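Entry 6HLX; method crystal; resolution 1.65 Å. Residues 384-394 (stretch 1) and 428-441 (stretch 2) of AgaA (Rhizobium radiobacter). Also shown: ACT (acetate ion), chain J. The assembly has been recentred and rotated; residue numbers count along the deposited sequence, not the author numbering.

Stretch 1, residues 384-394: TDADWLSNYYY
Stretch 2, residues 428-441: ERVKIYDAFVDRAL

Stretch 2 is helical throughout, 428-441, with phi/psi near -65/-40. Stretch 1 starts from an extended Asp385 (-104/156), makes a type I turn from Asp385 to Trp388 and runs into a short helix that ends at Tyr393. The two helices point the same way, their N-to-C directions 24° apart and their axes 12.9 Å apart at closest approach, room for large side chains. The register pairs Ala386 with Tyr433 (CA to CA 7.9 Å) and Tyr393 with Ala440 (CA to CA 8.1 Å), a small residue facing a large one each time. CA-to-CB points toward the partner in Ala386, Leu389, Tyr393, Arg429, Tyr433, Phe436 and Ala440, sideways in Asp385.

The polar end is a bidentate salt bridge. Arg429 (chi1 m, chi2 t, chi3 p) presents its guanidinium edge to Asp385 (chi1 t): NH1 to OD2 and NH2 to OD1 are each 2.9 Å and nearly linear. Both residues are buried, so each charge is paired with the other. Aspartate suits this position because Asp385 OD2 also accepts from Asp387 N (2.8 Å), a capping bond. Arg429 NH1 also donates to Tyr433 OH (2.9 Å), tethering that phenol.

Two waters link the stretches. The O of one, beside the salt bridge, donates to Asp387 OD1 (2.7 Å) and accepts from Tyr433 OH (2.6 Å); the O of another, at the far end, accepts from Tyr393 OH (2.6 Å) and donates to Ala440 O (3.1 Å).

Apolar contacts run along the interface. Ala386 CB lies over the Tyr433 ring (chi1 m), 3.8 Å from its centroid, a CH-pi contact. Leu389 (m, t) sends CD1 to Tyr433 CD1 (3.9 Å) and Phe436 CE2 (3.7 Å), bridging two rings. Phe436 (chi1 t) turns its edge to the face of Tyr393 (chi1 m), planes at 88°, Phe436 CZ 3.6 Å from Tyr393 CG. Ala440's single methyl lets the Tyr393 ring approach, CB to CE2 3.7 Å. The contact buries 391 Å², both sides summed.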

# COMPACT_ATOMS: atom_id res chain seq x y z
N THR A 384 -7.69 1.67 -7.15
CA THR A 384 -9.12 1.45 -6.96
C THR A 384 -9.81 0.89 -8.22
O THR A 384 -11.00 1.06 -8.38
CB THR A 384 -9.81 2.70 -6.43
OG1 THR A 384 -9.63 3.72 -7.40
CG2 THR A 384 -9.26 3.14 -5.09
N ASP A 385 -9.05 0.27 -9.12
CA ASP A 385 -9.61 -0.44 -10.27
C ASP A 385 -9.50 -1.92 -9.89
O ASP A 385 -8.58 -2.30 -9.14
CB ASP A 385 -8.81 -0.16 -11.56
CG ASP A 385 -9.35 -0.96 -12.74
OD1 ASP A 385 -10.40 -0.57 -13.29
OD2 ASP A 385 -8.78 -2.03 -13.05
N ALA A 386 -10.36 -2.78 -10.48
CA ALA A 386 -10.34 -4.23 -10.23
C ALA A 386 -8.95 -4.84 -10.48
O ALA A 386 -8.63 -5.89 -9.91
CB ALA A 386 -11.35 -4.92 -11.11
N ASP A 387 -8.14 -4.20 -11.36
CA ASP A 387 -6.80 -4.72 -11.66
C ASP A 387 -5.82 -4.63 -10.48
O ASP A 387 -4.68 -5.08 -10.60
CB ASP A 387 -6.19 -4.10 -12.94
CG ASP A 387 -4.96 -4.86 -13.42
OD1 ASP A 387 -5.05 -6.10 -13.58
OD2 ASP A 387 -3.90 -4.22 -13.56
N TRP A 388 -6.27 -4.12 -9.31
CA TRP A 388 -5.43 -4.17 -8.11
C TRP A 388 -5.04 -5.65 -7.87
O TRP A 388 -3.98 -5.95 -7.33
CB TRP A 388 -6.17 -3.64 -6.86
CG TRP A 388 -7.31 -4.50 -6.34
CD1 TRP A 388 -8.63 -4.37 -6.64
CD2 TRP A 388 -7.22 -5.52 -5.32
NE1 TRP A 388 -9.38 -5.27 -5.91
CE2 TRP A 388 -8.54 -5.97 -5.07
CE3 TRP A 388 -6.15 -6.09 -4.59
CZ2 TRP A 388 -8.83 -6.95 -4.09
CZ3 TRP A 388 -6.44 -7.07 -3.64
CH2 TRP A 388 -7.75 -7.51 -3.42
N LEU A 389 -5.90 -6.58 -8.32
CA LEU A 389 -5.66 -8.02 -8.19
C LEU A 389 -4.37 -8.49 -8.86
O LEU A 389 -3.76 -9.46 -8.38
CB LEU A 389 -6.87 -8.80 -8.74
CG LEU A 389 -8.16 -8.62 -7.93
CD1 LEU A 389 -9.41 -9.05 -8.75
CD2 LEU A 389 -8.07 -9.40 -6.58
N SER A 390 -3.96 -7.86 -10.00
CA SER A 390 -2.74 -8.33 -10.69
C SER A 390 -1.51 -8.21 -9.80
O SER A 390 -0.65 -9.08 -9.81
CB SER A 390 -2.49 -7.53 -11.96
OG SER A 390 -3.29 -8.03 -13.02
N ASN A 391 -1.46 -7.13 -9.01
CA ASN A 391 -0.35 -6.89 -8.10
C ASN A 391 -0.19 -8.04 -7.08
O ASN A 391 0.93 -8.39 -6.71
CB ASN A 391 -0.53 -5.54 -7.43
CG ASN A 391 0.56 -5.18 -6.45
OD1 ASN A 391 1.78 -5.29 -6.72
ND2 ASN A 391 0.13 -4.75 -5.28
N TYR A 392 -1.33 -8.66 -6.68
CA TYR A 392 -1.36 -9.79 -5.75
C TYR A 392 -1.19 -11.16 -6.41
O TYR A 392 -0.58 -12.04 -5.81
CB TYR A 392 -2.72 -9.77 -4.99
CG TYR A 392 -2.74 -8.74 -3.89
CD1 TYR A 392 -2.89 -7.38 -4.18
CD2 TYR A 392 -2.59 -9.11 -2.56
CE1 TYR A 392 -2.82 -6.42 -3.17
CE2 TYR A 392 -2.54 -8.16 -1.54
CZ TYR A 392 -2.66 -6.82 -1.85
OH TYR A 392 -2.54 -5.89 -0.85
N TYR A 393 -1.79 -11.36 -7.60
CA TYR A 393 -1.92 -12.69 -8.22
C TYR A 393 -1.11 -12.99 -9.47
O TYR A 393 -0.92 -14.17 -9.77
CB TYR A 393 -3.40 -12.94 -8.55
CG TYR A 393 -4.25 -13.19 -7.32
CD1 TYR A 393 -4.79 -12.13 -6.59
CD2 TYR A 393 -4.51 -14.49 -6.89
CE1 TYR A 393 -5.54 -12.35 -5.44
CE2 TYR A 393 -5.29 -14.72 -5.75
CZ TYR A 393 -5.78 -13.65 -5.02
OH TYR A 393 -6.54 -13.87 -3.89
N TYR A 394 -0.75 -11.97 -10.26
CA TYR A 394 -0.09 -12.22 -11.54
C TYR A 394 1.30 -12.84 -11.37
O TYR A 394 1.95 -12.62 -10.35
CB TYR A 394 0.05 -10.89 -12.31
CG TYR A 394 0.20 -11.08 -13.80
CD1 TYR A 394 -0.91 -11.36 -14.60
CD2 TYR A 394 1.45 -11.03 -14.41
CE1 TYR A 394 -0.78 -11.56 -15.97
CE2 TYR A 394 1.59 -11.23 -15.79
CZ TYR A 394 0.47 -11.46 -16.57
OH TYR A 394 0.58 -11.64 -17.93
N GLU A 428 -18.61 -6.77 -19.44
CA GLU A 428 -17.80 -7.92 -19.86
C GLU A 428 -16.69 -8.16 -18.82
O GLU A 428 -16.39 -9.31 -18.48
CB GLU A 428 -17.21 -7.69 -21.27
CG GLU A 428 -18.26 -7.74 -22.38
CD GLU A 428 -19.15 -8.98 -22.36
OE1 GLU A 428 -18.61 -10.11 -22.39
OE2 GLU A 428 -20.39 -8.81 -22.28
N ARG A 429 -16.13 -7.09 -18.28
CA ARG A 429 -15.06 -7.24 -17.27
C ARG A 429 -15.56 -8.02 -16.05
O ARG A 429 -14.82 -8.83 -15.51
CB ARG A 429 -14.52 -5.88 -16.80
CG ARG A 429 -13.68 -5.13 -17.81
CD ARG A 429 -13.08 -3.87 -17.18
NE ARG A 429 -11.85 -4.20 -16.45
CZ ARG A 429 -11.27 -3.39 -15.57
NH1 ARG A 429 -10.13 -3.75 -14.97
NH2 ARG A 429 -11.79 -2.19 -15.30
N VAL A 430 -16.81 -7.80 -15.63
CA VAL A 430 -17.30 -8.45 -14.42
C VAL A 430 -17.34 -10.00 -14.57
O VAL A 430 -16.96 -10.69 -13.62
CB VAL A 430 -18.62 -7.83 -13.88
CG1 VAL A 430 -19.84 -8.29 -14.64
CG2 VAL A 430 -18.77 -8.07 -12.37
N LYS A 431 -17.65 -10.53 -15.78
CA LYS A 431 -17.66 -11.98 -16.04
C LYS A 431 -16.24 -12.55 -15.89
O LYS A 431 -16.07 -13.68 -15.43
CB LYS A 431 -18.12 -12.26 -17.49
CG LYS A 431 -19.54 -11.79 -17.82
CD LYS A 431 -19.86 -12.19 -19.27
CE LYS A 431 -21.16 -11.64 -19.78
NZ LYS A 431 -21.40 -12.05 -21.19
N ILE A 432 -15.24 -11.77 -16.32
CA ILE A 432 -13.83 -12.15 -16.26
C ILE A 432 -13.39 -12.24 -14.80
O ILE A 432 -12.79 -13.24 -14.40
CB ILE A 432 -12.97 -11.16 -17.09
CG1 ILE A 432 -13.35 -11.21 -18.58
CG2 ILE A 432 -11.48 -11.47 -16.89
CD1 ILE A 432 -12.95 -9.94 -19.34
N TYR A 433 -13.64 -11.19 -14.01
CA TYR A 433 -13.22 -11.20 -12.60
C TYR A 433 -13.98 -12.27 -11.79
O TYR A 433 -13.40 -12.86 -10.87
CB TYR A 433 -13.30 -9.80 -11.97
CG TYR A 433 -12.26 -8.89 -12.59
CD1 TYR A 433 -10.90 -9.06 -12.32
CD2 TYR A 433 -12.63 -7.91 -13.51
CE1 TYR A 433 -9.94 -8.25 -12.92
CE2 TYR A 433 -11.68 -7.08 -14.11
CZ TYR A 433 -10.33 -7.27 -13.82
OH TYR A 433 -9.38 -6.52 -14.46
N ASP A 434 -15.25 -12.55 -12.15
CA ASP A 434 -16.01 -13.61 -11.48
C ASP A 434 -15.35 -14.98 -11.71
O ASP A 434 -15.25 -15.79 -10.78
CB ASP A 434 -17.47 -13.64 -11.95
CG ASP A 434 -18.33 -12.50 -11.45
OD1 ASP A 434 -17.98 -11.88 -10.41
OD2 ASP A 434 -19.36 -12.21 -12.10
N ALA A 435 -14.88 -15.24 -12.96
CA ALA A 435 -14.18 -16.49 -13.27
C ALA A 435 -12.81 -16.52 -12.56
O ALA A 435 -12.39 -17.57 -12.06
CB ALA A 435 -14.01 -16.66 -14.78
N PHE A 436 -12.15 -15.35 -12.47
CA PHE A 436 -10.85 -15.23 -11.78
C PHE A 436 -11.03 -15.64 -10.31
O PHE A 436 -10.22 -16.39 -9.77
CB PHE A 436 -10.30 -13.79 -11.87
CG PHE A 436 -9.33 -13.49 -10.75
CD1 PHE A 436 -8.00 -13.91 -10.82
CD2 PHE A 436 -9.76 -12.87 -9.58
CE1 PHE A 436 -7.12 -13.71 -9.74
CE2 PHE A 436 -8.88 -12.70 -8.50
CZ PHE A 436 -7.57 -13.10 -8.60
N VAL A 437 -12.12 -15.14 -9.67
CA VAL A 437 -12.37 -15.39 -8.23
C VAL A 437 -12.46 -16.91 -7.94
O VAL A 437 -11.88 -17.39 -6.97
CB VAL A 437 -13.59 -14.60 -7.73
CG1 VAL A 437 -14.12 -15.20 -6.44
CG2 VAL A 437 -13.23 -13.12 -7.53
N ASP A 438 -13.16 -17.67 -8.80
CA ASP A 438 -13.27 -19.14 -8.64
C ASP A 438 -11.87 -19.78 -8.61
O ASP A 438 -11.59 -20.61 -7.74
CB ASP A 438 -14.07 -19.73 -9.80
CG ASP A 438 -15.55 -19.34 -9.80
OD1 ASP A 438 -16.00 -18.72 -8.81
OD2 ASP A 438 -16.25 -19.70 -10.77
N ARG A 439 -11.00 -19.38 -9.55
CA ARG A 439 -9.64 -19.94 -9.62
C ARG A 439 -8.77 -19.45 -8.45
O ARG A 439 -7.96 -20.22 -7.93
CB ARG A 439 -8.98 -19.61 -10.97
CG ARG A 439 -7.61 -20.27 -11.11
CD ARG A 439 -7.62 -21.35 -12.14
NE ARG A 439 -6.32 -22.02 -12.25
CZ ARG A 439 -6.16 -23.33 -12.13
NH1 ARG A 439 -4.96 -23.87 -12.28
NH2 ARG A 439 -7.20 -24.11 -11.86
N ALA A 440 -8.97 -18.19 -8.02
CA ALA A 440 -8.24 -17.62 -6.87
C ALA A 440 -8.58 -18.40 -5.59
O ALA A 440 -7.73 -18.59 -4.73
CB ALA A 440 -8.60 -16.16 -6.70
N LEU A 441 -9.84 -18.81 -5.43
CA LEU A 441 -10.24 -19.58 -4.24
C LEU A 441 -9.70 -21.00 -4.31
O LEU A 441 -9.16 -21.52 -3.33
CB LEU A 441 -11.78 -19.62 -4.14
CG LEU A 441 -12.44 -18.31 -3.72
CD1 LEU A 441 -13.95 -18.34 -4.05
CD2 LEU A 441 -12.20 -18.04 -2.23
C ACT J . -5.49 -27.27 -12.04
O ACT J . -6.64 -27.18 -11.52
OXT ACT J . -4.40 -27.29 -11.40
CH3 ACT J . -5.39 -27.36 -13.59
O HOH W 1 -7.02 -7.72 -14.44
O HOH W 2 -6.35 -16.39 -3.11